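Local coordinates for protein ribulose bisphosphate carboxylase small chain (Galdieria sulphuraria, PDB 4F0H) that is the small subunit of ribulose bisphosphate carboxylase, probably helping to assemble and stabilise the catalytic large chains that fix carbon dioxide, at residues H105-R113 with Y123-Y131. Numbering follows the deposited sequence.
Sequences HEPGFNLIR and YSIQAYETY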
# COMPACT_ATOMS: atom_id res chain seq x y z
N HIS B 105 50.96 -16.31 -13.62
CA HIS B 105 50.78 -14.96 -13.08
C HIS B 105 49.30 -14.68 -12.96
O HIS B 105 48.56 -14.89 -13.91
CB HIS B 105 51.47 -13.92 -13.98
CG HIS B 105 51.19 -12.51 -13.57
ND1 HIS B 105 50.37 -11.66 -14.29
CD2 HIS B 105 51.60 -11.81 -12.48
CE1 HIS B 105 50.30 -10.49 -13.67
NE2 HIS B 105 51.04 -10.55 -12.57
N GLU B 106 48.88 -14.21 -11.80
CA GLU B 106 47.49 -13.76 -11.59
C GLU B 106 47.38 -12.21 -11.53
O GLU B 106 47.84 -11.61 -10.58
CB GLU B 106 46.94 -14.32 -10.28
CG GLU B 106 45.45 -13.85 -9.99
CD GLU B 106 44.52 -14.18 -11.20
OE1 GLU B 106 44.02 -13.23 -11.82
OE2 GLU B 106 44.30 -15.36 -11.56
N PRO B 107 46.80 -11.57 -12.56
CA PRO B 107 46.64 -10.11 -12.49
C PRO B 107 45.53 -9.62 -11.54
O PRO B 107 45.58 -8.46 -11.11
CB PRO B 107 46.28 -9.73 -13.92
CG PRO B 107 45.48 -10.90 -14.38
CD PRO B 107 46.28 -12.10 -13.82
N GLY B 108 44.53 -10.48 -11.23
CA GLY B 108 43.54 -10.08 -10.21
C GLY B 108 42.27 -9.52 -10.85
O GLY B 108 41.83 -9.99 -11.90
N PHE B 109 41.66 -8.53 -10.19
CA PHE B 109 40.26 -8.16 -10.44
C PHE B 109 40.05 -6.69 -10.63
O PHE B 109 40.65 -5.94 -9.95
CB PHE B 109 39.35 -8.55 -9.29
CG PHE B 109 39.17 -10.05 -9.14
CD1 PHE B 109 39.96 -10.78 -8.26
CD2 PHE B 109 38.23 -10.72 -9.89
CE1 PHE B 109 39.78 -12.17 -8.12
CE2 PHE B 109 38.07 -12.10 -9.75
CZ PHE B 109 38.84 -12.82 -8.86
N ASN B 110 39.21 -6.31 -11.58
CA ASN B 110 38.77 -4.94 -11.71
C ASN B 110 37.59 -4.76 -10.77
O ASN B 110 36.77 -5.63 -10.69
CB ASN B 110 38.36 -4.60 -13.17
CG ASN B 110 38.19 -3.04 -13.39
OD1 ASN B 110 38.62 -2.20 -12.54
ND2 ASN B 110 37.59 -2.69 -14.49
N LEU B 111 37.52 -3.63 -10.06
CA LEU B 111 36.35 -3.29 -9.24
C LEU B 111 35.56 -2.14 -9.93
O LEU B 111 36.10 -1.04 -10.15
CB LEU B 111 36.73 -2.94 -7.79
CG LEU B 111 35.63 -2.45 -6.85
CD1 LEU B 111 34.76 -3.51 -6.42
CD2 LEU B 111 36.27 -1.81 -5.58
N ILE B 112 34.29 -2.42 -10.24
CA ILE B 112 33.41 -1.48 -10.97
C ILE B 112 32.36 -0.91 -10.00
O ILE B 112 31.78 -1.67 -9.24
CB ILE B 112 32.71 -2.18 -12.11
CG1 ILE B 112 33.79 -2.71 -13.07
CG2 ILE B 112 31.82 -1.16 -12.83
CD1 ILE B 112 33.62 -3.98 -13.57
N ARG B 113 32.19 0.41 -9.97
CA ARG B 113 31.25 1.04 -9.01
C ARG B 113 30.19 1.78 -9.81
O ARG B 113 30.47 2.85 -10.39
CB ARG B 113 32.00 2.09 -8.28
CG ARG B 113 33.19 1.50 -7.53
CD ARG B 113 33.95 2.65 -6.87
NE ARG B 113 34.86 2.07 -5.90
CZ ARG B 113 36.15 1.88 -6.12
NH1 ARG B 113 36.68 2.24 -7.29
NH2 ARG B 113 36.92 1.38 -5.14
N TYR B 123 28.18 -2.79 -7.06
CA TYR B 123 29.56 -3.24 -7.38
C TYR B 123 29.54 -4.44 -8.28
O TYR B 123 28.70 -5.35 -8.09
CB TYR B 123 30.24 -3.76 -6.10
CG TYR B 123 30.56 -2.61 -5.11
CD1 TYR B 123 29.58 -2.16 -4.22
CD2 TYR B 123 31.81 -1.93 -5.12
CE1 TYR B 123 29.86 -1.06 -3.32
CE2 TYR B 123 32.09 -0.87 -4.19
CZ TYR B 123 31.09 -0.45 -3.30
OH TYR B 123 31.26 0.59 -2.39
N SER B 124 30.46 -4.44 -9.24
CA SER B 124 30.88 -5.68 -9.83
C SER B 124 32.41 -5.84 -9.68
O SER B 124 33.20 -4.89 -9.64
CB SER B 124 30.57 -5.79 -11.32
OG SER B 124 29.38 -5.07 -11.66
N ILE B 125 32.80 -7.09 -9.73
CA ILE B 125 34.16 -7.51 -9.75
C ILE B 125 34.33 -8.34 -11.01
O ILE B 125 33.51 -9.19 -11.30
CB ILE B 125 34.33 -8.35 -8.44
CG1 ILE B 125 34.55 -7.37 -7.26
CG2 ILE B 125 35.42 -9.43 -8.54
CD1 ILE B 125 34.23 -8.04 -5.90
N GLN B 126 35.41 -8.12 -11.73
CA GLN B 126 35.63 -8.82 -12.99
C GLN B 126 37.11 -9.20 -13.11
O GLN B 126 37.98 -8.36 -12.96
CB GLN B 126 35.34 -7.89 -14.17
CG GLN B 126 35.48 -8.60 -15.56
CD GLN B 126 34.15 -9.20 -16.02
OE1 GLN B 126 33.14 -8.55 -15.84
NE2 GLN B 126 34.13 -10.47 -16.59
N ALA B 127 37.41 -10.48 -13.30
CA ALA B 127 38.80 -10.84 -13.36
C ALA B 127 39.42 -10.27 -14.64
O ALA B 127 38.83 -10.39 -15.72
CB ALA B 127 38.96 -12.39 -13.30
N TYR B 128 40.62 -9.72 -14.56
CA TYR B 128 41.22 -9.16 -15.76
C TYR B 128 41.35 -10.16 -16.87
O TYR B 128 41.13 -9.85 -18.02
CB TYR B 128 42.60 -8.57 -15.42
CG TYR B 128 42.40 -7.27 -14.71
CD1 TYR B 128 42.74 -7.11 -13.36
CD2 TYR B 128 41.82 -6.21 -15.39
CE1 TYR B 128 42.53 -5.93 -12.72
CE2 TYR B 128 41.61 -4.98 -14.73
CZ TYR B 128 41.95 -4.85 -13.42
OH TYR B 128 41.75 -3.62 -12.78
N GLU B 129 41.70 -11.41 -16.55
CA GLU B 129 41.87 -12.32 -17.69
C GLU B 129 40.55 -12.53 -18.44
O GLU B 129 40.55 -12.98 -19.56
CB GLU B 129 42.51 -13.62 -17.26
CG GLU B 129 43.97 -13.34 -16.91
CD GLU B 129 44.78 -12.93 -18.15
OE1 GLU B 129 44.81 -13.71 -19.15
OE2 GLU B 129 45.37 -11.84 -18.11
N THR B 130 39.41 -12.22 -17.83
CA THR B 130 38.17 -12.54 -18.54
C THR B 130 37.80 -11.40 -19.48
O THR B 130 36.80 -11.49 -20.15
CB THR B 130 36.97 -12.77 -17.59
OG1 THR B 130 36.77 -11.58 -16.81
CG2 THR B 130 37.23 -13.93 -16.67
N TYR B 131 38.59 -10.32 -19.50
CA TYR B 131 38.42 -9.45 -20.62
C TYR B 131 38.99 -10.08 -21.89
O TYR B 131 38.82 -9.51 -22.97
CB TYR B 131 39.07 -8.08 -20.41
CG TYR B 131 38.39 -7.24 -19.36
CD1 TYR B 131 37.17 -6.64 -19.61
CD2 TYR B 131 38.99 -7.03 -18.13
CE1 TYR B 131 36.57 -5.82 -18.69
CE2 TYR B 131 38.39 -6.22 -17.19
CZ TYR B 131 37.18 -5.64 -17.47
OH TYR B 131 36.61 -4.84 -16.55
O HOH W 1 42.32 -12.46 -13.76
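One face of the Tyr-128 ring lies under the backbone of Asn-110, whose N sits 3.5 Å above the ring plane, toward the rim. Tyr-131 has Gln-126 CG over one face, and its OH takes a hydrogen bond from Asn-110 ND2 (3.1 Å); the bond is straight (179° at the hydrogen) and lies in the amide plane of Asn-110. Asn-110 CG stands anti to its N (chi1 -167°), which carries the amide to that hydroxyl. At the ring edge of Tyr-123, Leu-111 CD1 approaches CD2 at 3.6 Å, while Ile-125 CG2 and Ala-127 CB pack against the Phe-109 ring. Replacing Tyr-128 by alanine would probably uncover the Asn-110 backbone and leave Thr-130 O of a neighbouring small subunit without its hydroxyl partner. Antiparallel pairing is evidenced by reciprocal bonds at Asn-110/Gln-126 and Ile-112/Ser-124; beyond them Tyr-128 N donates to Gly-108 O (2.9 Å), and one water joins that oxygen to Glu-106 OE1 and Glu-129 N. Segments 109-113 and 123-127, their N-to-C directions 158° apart, belong to the hairpin 109-115/121-127, separate from the four-stranded sheet containing 79-86 and 93-101; other small subunits pack at Ile-112 and Gln-126, and another protein's chain meets Phe-109 and Ile-125.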